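Local coordinates for citrate lyase subunit beta-like protein (Mycobacterium tuberculosis H37Rv, PDB 6AS5), which probably acts as a magnesium-dependent carbon-carbon lyase of the HpcH/HpaI aldolase family and may play a role in fatty acid biosynthesis, at residues A[38-43]-A[68-73]. Numbering follows the deposited sequence.
Sequences VVILDL and RTVVRI. With COA (coenzyme A), chain E; AAE (acetoacetic acid), chain F.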
loop_
_atom_site.group_PDB
_atom_site.type_symbol
_atom_site.label_atom_id
_atom_site.label_comp_id
_atom_site.label_asym_id
_atom_site.label_seq_id
_atom_site.Cartn_x
_atom_site.Cartn_y
_atom_site.Cartn_z
ATOM N N VAL A 38 22.310 -7.548 -18.400
ATOM C CA VAL A 38 21.294 -7.985 -19.333
ATOM C C VAL A 38 20.834 -6.772 -20.115
ATOM O O VAL A 38 20.655 -5.694 -19.548
ATOM C CB VAL A 38 20.084 -8.572 -18.598
ATOM C CG1 VAL A 38 18.916 -8.735 -19.556
ATOM C CG2 VAL A 38 20.453 -9.894 -17.954
ATOM N N VAL A 39 20.650 -6.941 -21.418
ATOM C CA VAL A 39 20.159 -5.851 -22.245
ATOM C C VAL A 39 18.705 -6.114 -22.586
ATOM O O VAL A 39 18.335 -7.248 -22.916
ATOM C CB VAL A 39 20.953 -5.750 -23.552
ATOM C CG1 VAL A 39 20.268 -4.803 -24.521
ATOM C CG2 VAL A 39 22.383 -5.305 -23.270
ATOM N N ILE A 40 17.876 -5.080 -22.476
ATOM C CA ILE A 40 16.510 -5.162 -22.961
ATOM C C ILE A 40 16.416 -4.390 -24.262
ATOM O O ILE A 40 16.453 -3.150 -24.254
ATOM C CB ILE A 40 15.503 -4.540 -21.987
ATOM C CG1 ILE A 40 15.772 -5.030 -20.559
ATOM C CG2 ILE A 40 14.083 -4.839 -22.470
ATOM C CD1 ILE A 40 15.069 -4.237 -19.466
ATOM N N LEU A 41 16.334 -5.124 -25.371
ATOM C CA LEU A 41 16.048 -4.544 -26.677
ATOM C C LEU A 41 14.577 -4.148 -26.747
ATOM O O LEU A 41 13.689 -4.980 -26.557
ATOM C CB LEU A 41 16.402 -5.527 -27.799
ATOM C CG LEU A 41 17.895 -5.835 -27.848
ATOM C CD1 LEU A 41 18.219 -6.729 -29.016
ATOM C CD2 LEU A 41 18.711 -4.522 -27.919
ATOM N N ASP A 42 14.318 -2.875 -27.025
ATOM C CA ASP A 42 12.958 -2.353 -26.920
ATOM C C ASP A 42 12.276 -2.123 -28.264
ATOM O O ASP A 42 12.791 -1.397 -29.106
ATOM C CB ASP A 42 12.947 -1.050 -26.123
ATOM C CG ASP A 42 11.543 -0.528 -25.897
ATOM O OD1 ASP A 42 10.600 -1.359 -25.849
ATOM O OD2 ASP A 42 11.380 0.708 -25.777
ATOM N N LEU A 43 11.113 -2.743 -28.450
ATOM C CA LEU A 43 10.264 -2.459 -29.600
ATOM C C LEU A 43 9.097 -1.534 -29.240
ATOM O O LEU A 43 8.370 -1.074 -30.129
ATOM C CB LEU A 43 9.725 -3.755 -30.223
ATOM C CG LEU A 43 10.749 -4.732 -30.813
ATOM C CD1 LEU A 43 10.121 -6.102 -30.975
ATOM C CD2 LEU A 43 11.298 -4.237 -32.149
ATOM N N ARG A 68 21.452 -13.341 -22.440
ATOM C CA ARG A 68 21.663 -12.111 -21.679
ATOM C C ARG A 68 20.887 -10.966 -22.316
ATOM O O ARG A 68 21.184 -9.783 -22.103
ATOM C CB ARG A 68 23.152 -11.766 -21.591
ATOM C CG ARG A 68 23.990 -12.757 -20.774
ATOM C CD ARG A 68 23.699 -12.662 -19.272
ATOM N NE ARG A 68 24.579 -13.523 -18.479
ATOM C CZ ARG A 68 24.160 -14.516 -17.693
ATOM N NH1 ARG A 68 22.863 -14.784 -17.577
ATOM N NH2 ARG A 68 25.043 -15.241 -17.015
ATOM N N THR A 69 19.889 -11.330 -23.106
ATOM C CA THR A 69 19.079 -10.340 -23.780
ATOM C C THR A 69 17.595 -10.664 -23.650
ATOM O O THR A 69 17.167 -11.802 -23.850
ATOM C CB THR A 69 19.444 -10.230 -25.267
ATOM O OG1 THR A 69 20.866 -10.072 -25.403
ATOM C CG2 THR A 69 18.726 -9.047 -25.908
ATOM N N VAL A 70 16.833 -9.638 -23.299
ATOM C CA VAL A 70 15.377 -9.700 -23.239
ATOM C C VAL A 70 14.838 -8.711 -24.246
ATOM O O VAL A 70 15.437 -7.664 -24.439
ATOM C CB VAL A 70 14.885 -9.273 -21.853
ATOM C CG1 VAL A 70 13.342 -9.148 -21.827
ATOM C CG2 VAL A 70 15.385 -10.260 -20.815
ATOM N N VAL A 71 13.721 -9.037 -24.890
ATOM C CA VAL A 71 13.111 -8.121 -25.848
ATOM C C VAL A 71 11.776 -7.618 -25.330
ATOM O O VAL A 71 10.844 -8.401 -25.154
ATOM C CB VAL A 71 12.857 -8.789 -27.222
ATOM C CG1 VAL A 71 12.182 -7.802 -28.165
ATOM C CG2 VAL A 71 14.159 -9.310 -27.833
ATOM N N ARG A 72 11.670 -6.320 -25.086
ATOM C CA ARG A 72 10.374 -5.746 -24.728
ATOM C C ARG A 72 9.507 -5.593 -25.970
ATOM O O ARG A 72 9.808 -4.787 -26.859
ATOM C CB ARG A 72 10.504 -4.394 -24.015
ATOM C CG ARG A 72 9.144 -3.865 -23.519
ATOM C CD ARG A 72 9.276 -2.697 -22.546
ATOM N NE ARG A 72 9.445 -1.448 -23.268
ATOM C CZ ARG A 72 9.230 -0.236 -22.766
ATOM N NH1 ARG A 72 8.827 -0.071 -21.507
ATOM N NH2 ARG A 72 9.415 0.823 -23.545
ATOM N N ILE A 73 8.443 -6.386 -26.044
ATOM C CA ILE A 73 7.531 -6.304 -27.168
ATOM C C ILE A 73 6.447 -5.281 -26.848
ATOM O O ILE A 73 6.530 -4.584 -25.844
ATOM C CB ILE A 73 6.900 -7.677 -27.501
ATOM C CG1 ILE A 73 6.033 -8.186 -26.346
ATOM C CG2 ILE A 73 7.978 -8.701 -27.831
ATOM C CD1 ILE A 73 5.517 -9.609 -26.577
HETATM N N1A COA E . 22.146 1.885 -24.965
HETATM C C2A COA E . 23.396 1.813 -25.452
HETATM N N3A COA E . 24.221 2.872 -25.454
HETATM C C4A COA E . 23.800 4.060 -24.970
HETATM C C5A COA E . 22.511 4.185 -24.454
HETATM C C6A COA E . 21.686 3.052 -24.462
HETATM N N6A COA E . 20.295 3.165 -23.906
HETATM N N7A COA E . 22.354 5.459 -24.032
HETATM C C8A COA E . 23.504 6.113 -24.282
HETATM N N9A COA E . 24.379 5.270 -24.852
HETATM C C1B COA E . 25.732 5.575 -25.249
HETATM C C2B COA E . 25.857 6.319 -26.495
HETATM O O2B COA E . 25.996 5.431 -27.545
HETATM C C3B COA E . 27.102 7.006 -26.325
HETATM O O3B COA E . 28.105 6.083 -26.563
HETATM P P3B COA E . 29.417 6.543 -27.250
HETATM O O7A COA E . 29.731 7.962 -26.820
HETATM O O8A COA E . 29.223 6.465 -28.740
HETATM O O9A COA E . 30.562 5.644 -26.818
HETATM C C4B COA E . 27.116 7.367 -24.914
HETATM O O4B COA E . 26.305 6.365 -24.262
HETATM C C5B COA E . 26.573 8.697 -24.691
HETATM O O5B COA E . 25.270 8.946 -25.040
HETATM P P1A COA E . 24.530 10.224 -24.566
HETATM O O1A COA E . 24.951 11.365 -25.429
HETATM O O2A COA E . 24.845 10.505 -23.125
HETATM O O3A COA E . 22.998 10.018 -24.685
HETATM P P2A COA E . 22.259 10.122 -26.067
HETATM O O4A COA E . 21.742 11.521 -26.286
HETATM O O5A COA E . 23.173 9.668 -27.159
HETATM O O6A COA E . 21.019 9.196 -26.011
HETATM C CBP COA E . 18.986 8.346 -25.010
HETATM C CCP COA E . 20.179 9.293 -24.918
HETATM C CDP COA E . 18.364 8.451 -26.405
HETATM C CEP COA E . 17.958 8.618 -23.934
HETATM C CAP COA E . 19.575 6.940 -24.771
HETATM O OAP COA E . 20.174 6.995 -23.526
HETATM C C9P COA E . 18.517 5.861 -24.732
HETATM O O9P COA E . 18.054 5.386 -25.769
HETATM N N8P COA E . 18.064 5.455 -23.435
HETATM C C7P COA E . 17.034 4.426 -23.261
HETATM C C6P COA E . 15.739 4.659 -23.981
HETATM C C5P COA E . 14.763 3.513 -23.892
HETATM O O5P COA E . 15.071 2.384 -24.286
HETATM N N4P COA E . 13.465 3.756 -23.339
HETATM C C3P COA E . 12.581 2.635 -23.271
HETATM C C2P COA E . 12.224 2.210 -21.863
HETATM S S1P COA E . 12.240 3.516 -20.638
HETATM O O1 AAE F . 7.275 4.084 -16.237
HETATM C C2 AAE F . 7.289 3.689 -17.438
HETATM O O3 AAE F . 6.206 3.592 -18.072
HETATM C C4 AAE F . 8.596 3.366 -18.097
HETATM C C5 AAE F . 8.886 1.975 -18.563
HETATM O O8 AAE F . 8.146 1.411 -19.346
HETATM C C9 AAE F . 10.107 1.269 -18.078
#
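With CG anti to the backbone N in Asp42 (chi1 -176°) and likewise in Arg72, the two side chains leave neighbouring strands side by side, and a bend at chi3 of Arg72 (83°) brings its guanidinium alongside the carboxylate. The grip is side-on and uses two nitrogens: Arg72 NE lies 2.8 Å from Asp42 OD1, and Arg72 NH2 is 3.0 Å from Asp42 OD2. It is not coplanar, since the two planes stand 66° apart and both oxygens are met from above the carboxylate plane. Backbone amides of Glu44 and Gly46 also bind this carboxylate, at OD1 and OD2 respectively, which probably holds its rotation. Arg72 is a substrate-binding residue: its NH1 makes a weak hydrogen bond, 2.7 Å, to O8 of acetoacetic acid, while C2P of coenzyme A lies over one guanidinium face; a bound magnesium ion is about 4 Å from the Arg72 side chain. Strands 38-42 and 69-72 are adjacent parallel strands of the TIM barrel, joined through helix 52-61 as a beta-alpha-beta unit, and the salt bridge sits at their C-terminal ends, where the active sites of this fold lie. Five backbone hydrogen bonds set the register, from Val39 N to Arg68 O at one end to Leu43 N to Arg72 O at the other. Ile40 CG2 packs on Arg72 CB at 3.9 Å on the barrel-interior face, which Asp42 shares. On the opposite face, Leu41 CG rests on Thr69 CG2 (3.8 Å). Leu43, just past its strand, reaches Val71 CG1 with CD1 (3.9 Å), and Leu59 of helix 52-61 touches both side chains.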